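Terminal oxygenase component of carbazole 1,9a-dioxygenase from Nocardioides aromaticivorans serves as the terminal oxygenase of carbazole 1,9a-dioxygenase, a Rieske non-heme iron enzyme that probably takes electrons from a ferredoxin to dioxygenate carbazole. Local coordinates of one contact, PDB 3GCF (chain A, 2.30 Å), residues Arg78-Ser83 and Val94-His99, beside the matching contact of the related 2-oxo-1,2-dihydroquinoline 8-monooxygenase, oxygenase component from Pseudomonas putida, PDB 1Z03 (chain B, 1.80 Å), residues Arg87-Ser92 and Ile103-His108. Structure 2 is superposed on structure 1 by the backbone atoms of these residues (RMSD 0.44 Å); each is numbered along its deposited sequence.

Structure 1 (3GCF); sequences RGVPFS and VSCWYH. With FES (Fe2/s2 (inorganic) cluster), chain C.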
loop_
_atom_site.group_PDB
_atom_site.type_symbol
_atom_site.label_atom_id
_atom_site.label_comp_id
_atom_site.label_asym_id
_atom_site.label_seq_id
_atom_site.Cartn_x
_atom_site.Cartn_y
_atom_site.Cartn_z
ATOM N N ARG A 78 15.108 16.840 14.939
ATOM C CA ARG A 78 14.413 15.560 14.938
ATOM C C ARG A 78 13.990 15.107 13.537
ATOM O O ARG A 78 13.013 14.376 13.372
ATOM C CB ARG A 78 13.206 15.609 15.880
ATOM C CG ARG A 78 13.578 15.939 17.326
ATOM C CD ARG A 78 12.392 15.727 18.265
ATOM N NE ARG A 78 11.983 14.326 18.271
ATOM C CZ ARG A 78 11.982 13.546 19.346
ATOM N NH1 ARG A 78 12.364 14.024 20.525
ATOM N NH2 ARG A 78 11.616 12.276 19.236
ATOM N N GLY A 79 14.731 15.567 12.535
ATOM C CA GLY A 79 14.495 15.168 11.158
ATOM C C GLY A 79 13.213 15.503 10.426
ATOM O O GLY A 79 13.007 14.991 9.328
ATOM N N VAL A 80 12.351 16.347 10.982
ATOM C CA VAL A 80 11.116 16.665 10.275
ATOM C C VAL A 80 11.351 17.553 9.055
ATOM O O VAL A 80 12.308 18.326 9.003
ATOM C CB VAL A 80 10.080 17.380 11.184
ATOM C CG1 VAL A 80 9.763 16.517 12.399
ATOM C CG2 VAL A 80 10.601 18.751 11.599
ATOM N N PRO A 81 10.499 17.415 8.030
ATOM C CA PRO A 81 10.659 18.252 6.836
ATOM C C PRO A 81 10.036 19.620 7.102
ATOM O O PRO A 81 8.961 19.710 7.699
ATOM C CB PRO A 81 9.910 17.470 5.755
ATOM C CG PRO A 81 8.875 16.699 6.531
ATOM C CD PRO A 81 9.636 16.252 7.756
ATOM N N PHE A 82 10.717 20.681 6.679
ATOM C CA PHE A 82 10.209 22.033 6.884
ATOM C C PHE A 82 8.937 22.216 6.063
ATOM O O PHE A 82 8.041 22.975 6.450
ATOM C CB PHE A 82 11.230 23.081 6.423
ATOM C CG PHE A 82 12.592 22.923 7.033
ATOM C CD1 PHE A 82 12.764 22.962 8.412
ATOM C CD2 PHE A 82 13.709 22.751 6.223
ATOM C CE1 PHE A 82 14.033 22.831 8.979
ATOM C CE2 PHE A 82 14.978 22.620 6.780
ATOM C CZ PHE A 82 15.140 22.661 8.160
ATOM N N SER A 83 8.874 21.522 4.925
ATOM C CA SER A 83 7.731 21.629 4.025
ATOM C C SER A 83 6.379 21.307 4.664
ATOM O O SER A 83 5.343 21.685 4.126
ATOM C CB SER A 83 7.956 20.780 2.762
ATOM O OG SER A 83 8.260 19.433 3.072
ATOM N N VAL A 94 15.423 30.040 7.192
ATOM C CA VAL A 94 14.237 29.212 7.232
ATOM C C VAL A 94 14.161 28.761 8.685
ATOM O O VAL A 94 15.191 28.478 9.304
ATOM C CB VAL A 94 14.339 27.986 6.272
ATOM C CG1 VAL A 94 15.478 27.069 6.686
ATOM C CG2 VAL A 94 13.012 27.230 6.263
ATOM N N SER A 95 12.955 28.746 9.243
ATOM C CA SER A 95 12.767 28.337 10.631
ATOM C C SER A 95 11.903 27.088 10.696
ATOM O O SER A 95 10.854 27.023 10.058
ATOM C CB SER A 95 12.103 29.460 11.440
ATOM O OG SER A 95 12.984 30.557 11.641
ATOM N N CYS A 96 12.349 26.097 11.461
ATOM C CA CYS A 96 11.597 24.859 11.601
ATOM C C CYS A 96 10.329 25.153 12.393
ATOM O O CYS A 96 10.361 25.892 13.373
ATOM C CB CYS A 96 12.436 23.806 12.329
ATOM S SG CYS A 96 11.660 22.169 12.448
ATOM N N TRP A 97 9.217 24.572 11.956
ATOM C CA TRP A 97 7.923 24.749 12.600
ATOM C C TRP A 97 7.798 24.037 13.948
ATOM O O TRP A 97 6.881 24.325 14.714
ATOM C CB TRP A 97 6.810 24.211 11.693
ATOM C CG TRP A 97 7.037 22.771 11.277
ATOM C CD1 TRP A 97 7.663 22.333 10.142
ATOM C CD2 TRP A 97 6.694 21.591 12.022
ATOM N NE1 TRP A 97 7.730 20.955 10.134
ATOM C CE2 TRP A 97 7.144 20.477 11.275
ATOM C CE3 TRP A 97 6.052 21.367 13.251
ATOM C CZ2 TRP A 97 6.973 19.155 11.716
ATOM C CZ3 TRP A 97 5.884 20.055 13.689
ATOM C CH2 TRP A 97 6.342 18.967 12.924
ATOM N N TYR A 98 8.703 23.110 14.240
ATOM C CA TYR A 98 8.602 22.337 15.476
ATOM C C TYR A 98 9.175 22.991 16.739
ATOM O O TYR A 98 8.429 23.232 17.688
ATOM C CB TYR A 98 9.215 20.948 15.256
ATOM C CG TYR A 98 8.618 19.848 16.112
ATOM C CD1 TYR A 98 7.428 20.046 16.820
ATOM C CD2 TYR A 98 9.253 18.612 16.229
ATOM C CE1 TYR A 98 6.893 19.038 17.628
ATOM C CE2 TYR A 98 8.726 17.602 17.032
ATOM C CZ TYR A 98 7.548 17.822 17.731
ATOM O OH TYR A 98 7.042 16.828 18.543
ATOM N N HIS A 99 10.479 23.269 16.766
ATOM C CA HIS A 99 11.094 23.907 17.934
ATOM C C HIS A 99 11.788 25.220 17.566
ATOM O O HIS A 99 12.571 25.758 18.352
ATOM C CB HIS A 99 12.126 22.989 18.608
ATOM C CG HIS A 99 11.608 21.626 18.944
ATOM N ND1 HIS A 99 11.617 20.585 18.042
ATOM C CD2 HIS A 99 11.072 21.132 20.085
ATOM C CE1 HIS A 99 11.108 19.507 18.614
ATOM N NE2 HIS A 99 10.769 19.812 19.854
HETATM FE FE1 FES C . 13.077 21.119 13.854
HETATM FE FE2 FES C . 13.004 20.465 16.476
HETATM S S1 FES C . 13.469 22.443 15.625
HETATM S S2 FES C . 12.640 19.100 14.648
#
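Trp-97 NE1 donates a nearly straight hydrogen bond to Pro-81 O (3.0 Å, N-H...O 165°), the oxygen in the indole plane. This ties the loop after strand 67-72 to the turn leaving strand 93-95, which together hold the Rieske [2Fe-2S] cluster. Val-80 lies between indole and cluster, its CB 3.6 Å from Trp-97 CZ2 and its CG2 3.7 Å from Cys-96 SG. With chi1 at -175°, Cys-96 SG points away from its backbone nitrogen and binds iron FE1 (2.3 Å); Tyr-98 N reaches it over a long 3.6 Å. His-99 ND1 binds iron FE2 (2.1 Å). Phe-82 CE1 lies 3.8 Å from Cys-96 CB, and Phe-82 CG 4.4 Å from Val-94 CG2. Cys-75 and His-77 supply the other protein ligands; in the second subunit, Asn-183 bonds Tyr-98 OH and Asp-186 bonds His-99 NE2.

How the two compare
The indole bond is kept: Trp-97(A) NE1 meets Pro-81(A) O, and Trp-106(B) NE1 meets Arg-90(B) O, each at 3.0 Å. The acceptor is a backbone carbonyl, so the exchange of Pro-81(A) for Arg-90(B) need not disturb it, though the touch of Pro-81(A) CD on Gly-79(A) O (3.9 Å) is absent from Arg-90(B). The iron-sulfur cluster occupies the same place, and the side chains of Val-80(A), Cys-96(A), Tyr-98(A) and His-99(A) keep their positions in Val-89(B), Cys-105(B), Tyr-107(B) and His-108(B).

In the packing, Phe-82(A) and Leu-91(B) start alike, chi1 being -54° and -59°. CD1 of Phe-82(A) and CD2 of Leu-91(B) fall 0.5 Å apart, and the touch with Cys-96(A) or Cys-105(B) is kept; CD2 of Phe-82(A) and CD1 of Leu-91(B) lie 0.9 Å apart. The far ring atom CZ of Phe-82(A) has no counterpart in Leu-91(B). At the facing position, CB of Val-94(A) and CB of Ile-103(B) stand 1.0 Å apart after superposition. CG2 of Val-94(A) lies near CG1 of Ile-103(B), 0.8 Å apart; the touch with Phe-82(A) or Leu-91(B) is kept, and the isoleucine continues into CD1 of Ile-103(B), which has no counterpart in Val-94(A).

Structure 2 (1Z03); sequences RGVRLS and ISCWYH. With FES (Fe2/s2 (inorganic) cluster), chain D.
Trp-106 NE1 donates a nearly straight hydrogen bond to Arg-90 O (3.0 Å, N-H...O 158°), the oxygen in the indole plane. Val-89 lies between indole and [2Fe-2S] cluster, its CB 4.1 Å from Trp-106 CZ2 and its CG2 3.4 Å from Cys-105 SG. Set by a chi1 of 178°, Cys-105 SG turns from its backbone nitrogen to bind iron FE2 (2.3 Å); Tyr-107 N reaches it weakly over a long 3.6 Å. His-108 ND1 binds iron FE1 (2.2 Å). Leu-91 CD2 lies 3.5 Å from Cys-105 CB, and Leu-91 CB 4.4 Å from Ile-103 CD1. A modelled water donates to both Leu-91 O and Ser-104 O, bridging the backbones. Cys-84 and His-86 supply the other protein ligands, making the two-Cys, two-His site of a Rieske protein; in the second subunit, Asn-215 bonds Tyr-107 OH.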
loop_
_atom_site.group_PDB
_atom_site.type_symbol
_atom_site.label_atom_id
_atom_site.label_comp_id
_atom_site.label_asym_id
_atom_site.label_seq_id
_atom_site.Cartn_x
_atom_site.Cartn_y
_atom_site.Cartn_z
ATOM N N ARG B 87 15.439 17.105 14.863
ATOM C CA ARG B 87 14.770 15.816 14.962
ATOM C C ARG B 87 14.128 15.283 13.685
ATOM O O ARG B 87 13.147 14.528 13.719
ATOM C CB ARG B 87 13.781 15.847 16.129
ATOM C CG ARG B 87 14.530 16.069 17.444
ATOM C CD ARG B 87 13.701 15.763 18.669
ATOM N NE ARG B 87 13.375 14.346 18.776
ATOM C CZ ARG B 87 12.742 13.818 19.816
ATOM N NH1 ARG B 87 12.468 12.521 19.849
ATOM N NH2 ARG B 87 12.391 14.593 20.834
ATOM N N GLY B 88 14.714 15.690 12.560
ATOM C CA GLY B 88 14.311 15.225 11.245
ATOM C C GLY B 88 12.963 15.475 10.602
ATOM O O GLY B 88 12.595 14.710 9.704
ATOM N N VAL B 89 12.216 16.495 11.019
ATOM C CA VAL B 89 10.936 16.742 10.366
ATOM C C VAL B 89 11.194 17.528 9.090
ATOM O O VAL B 89 12.243 18.151 8.947
ATOM C CB VAL B 89 9.967 17.552 11.258
ATOM C CG1 VAL B 89 9.776 16.844 12.577
ATOM C CG2 VAL B 89 10.487 18.952 11.470
ATOM N N ARG B 90 10.254 17.475 8.152
ATOM C CA ARG B 90 10.388 18.228 6.915
ATOM C C ARG B 90 9.972 19.664 7.186
ATOM O O ARG B 90 8.891 19.931 7.726
ATOM C CB ARG B 90 9.516 17.630 5.806
ATOM C CG ARG B 90 10.083 16.361 5.208
ATOM C CD ARG B 90 9.236 15.819 4.064
ATOM N NE ARG B 90 7.911 15.401 4.513
ATOM C CZ ARG B 90 7.159 14.494 3.892
ATOM N NH1 ARG B 90 5.964 14.185 4.373
ATOM N NH2 ARG B 90 7.603 13.882 2.797
ATOM N N LEU B 91 10.855 20.583 6.816
ATOM C CA LEU B 91 10.625 22.009 6.993
ATOM C C LEU B 91 9.470 22.495 6.129
ATOM O O LEU B 91 8.787 23.447 6.488
ATOM C CB LEU B 91 11.891 22.790 6.626
ATOM C CG LEU B 91 13.145 22.434 7.424
ATOM C CD1 LEU B 91 14.351 23.116 6.800
ATOM C CD2 LEU B 91 12.966 22.845 8.875
ATOM N N SER B 92 9.254 21.820 5.002
ATOM C CA SER B 92 8.210 22.189 4.045
ATOM C C SER B 92 6.775 21.821 4.405
ATOM O O SER B 92 5.843 22.274 3.737
ATOM C CB SER B 92 8.518 21.574 2.682
ATOM O OG SER B 92 8.315 20.167 2.709
ATOM N N ILE B 103 14.754 30.299 7.016
ATOM C CA ILE B 103 13.606 29.407 7.018
ATOM C C ILE B 103 13.760 28.669 8.338
ATOM O O ILE B 103 14.858 28.253 8.696
ATOM C CB ILE B 103 13.606 28.422 5.823
ATOM C CG1 ILE B 103 12.357 27.542 5.897
ATOM C CG2 ILE B 103 14.872 27.581 5.817
ATOM C CD1 ILE B 103 12.122 26.709 4.651
ATOM N N SER B 104 12.662 28.555 9.078
ATOM C CA SER B 104 12.685 27.907 10.377
ATOM C C SER B 104 11.879 26.627 10.414
ATOM O O SER B 104 10.990 26.407 9.586
ATOM C CB SER B 104 12.116 28.845 11.446
ATOM O OG SER B 104 12.766 30.101 11.428
ATOM N N CYS B 105 12.201 25.784 11.388
ATOM C CA CYS B 105 11.469 24.546 11.575
ATOM C C CYS B 105 10.308 24.923 12.488
ATOM O O CYS B 105 10.510 25.495 13.558
ATOM C CB CYS B 105 12.347 23.500 12.246
ATOM S SG CYS B 105 11.496 21.961 12.557
ATOM N N TRP B 106 9.094 24.616 12.047
ATOM C CA TRP B 106 7.874 24.922 12.794
ATOM C C TRP B 106 7.727 24.170 14.119
ATOM O O TRP B 106 6.874 24.509 14.937
ATOM C CB TRP B 106 6.659 24.602 11.917
ATOM C CG TRP B 106 6.823 23.287 11.183
ATOM C CD1 TRP B 106 7.485 23.079 9.997
ATOM C CD2 TRP B 106 6.374 21.998 11.620
ATOM N NE1 TRP B 106 7.476 21.736 9.677
ATOM C CE2 TRP B 106 6.803 21.053 10.655
ATOM C CE3 TRP B 106 5.652 21.549 12.735
ATOM C CZ2 TRP B 106 6.532 19.683 10.773
ATOM C CZ3 TRP B 106 5.383 20.191 12.852
ATOM C CH2 TRP B 106 5.825 19.273 11.872
ATOM N N TYR B 107 8.556 23.154 14.332
ATOM C CA TYR B 107 8.459 22.347 15.543
ATOM C C TYR B 107 9.159 22.927 16.773
ATOM O O TYR B 107 8.493 23.264 17.752
ATOM C CB TYR B 107 8.982 20.939 15.256
ATOM C CG TYR B 107 8.391 19.851 16.121
ATOM C CD1 TYR B 107 8.645 18.506 15.847
ATOM C CD2 TYR B 107 7.572 20.157 17.206
ATOM C CE1 TYR B 107 8.094 17.490 16.629
ATOM C CE2 TYR B 107 7.018 19.152 18.001
ATOM C CZ TYR B 107 7.280 17.819 17.705
ATOM O OH TYR B 107 6.725 16.809 18.470
ATOM N N HIS B 108 10.487 23.030 16.749
ATOM C CA HIS B 108 11.187 23.578 17.906
ATOM C C HIS B 108 11.946 24.863 17.609
ATOM O O HIS B 108 12.750 25.304 18.426
ATOM C CB HIS B 108 12.155 22.560 18.523
ATOM C CG HIS B 108 11.531 21.236 18.856
ATOM N ND1 HIS B 108 11.571 20.153 18.002
ATOM C CD2 HIS B 108 10.860 20.818 19.957
ATOM C CE1 HIS B 108 10.957 19.126 18.561
ATOM N NE2 HIS B 108 10.516 19.503 19.748
HETATM FE FE1 FES D . 13.100 20.274 16.409
HETATM FE FE2 FES D . 13.090 20.969 13.862
HETATM S S1 FES D . 13.493 22.299 15.607
HETATM S S2 FES D . 12.594 18.945 14.671
HETATM O O HOH W 1 9.631 26.141 7.256
#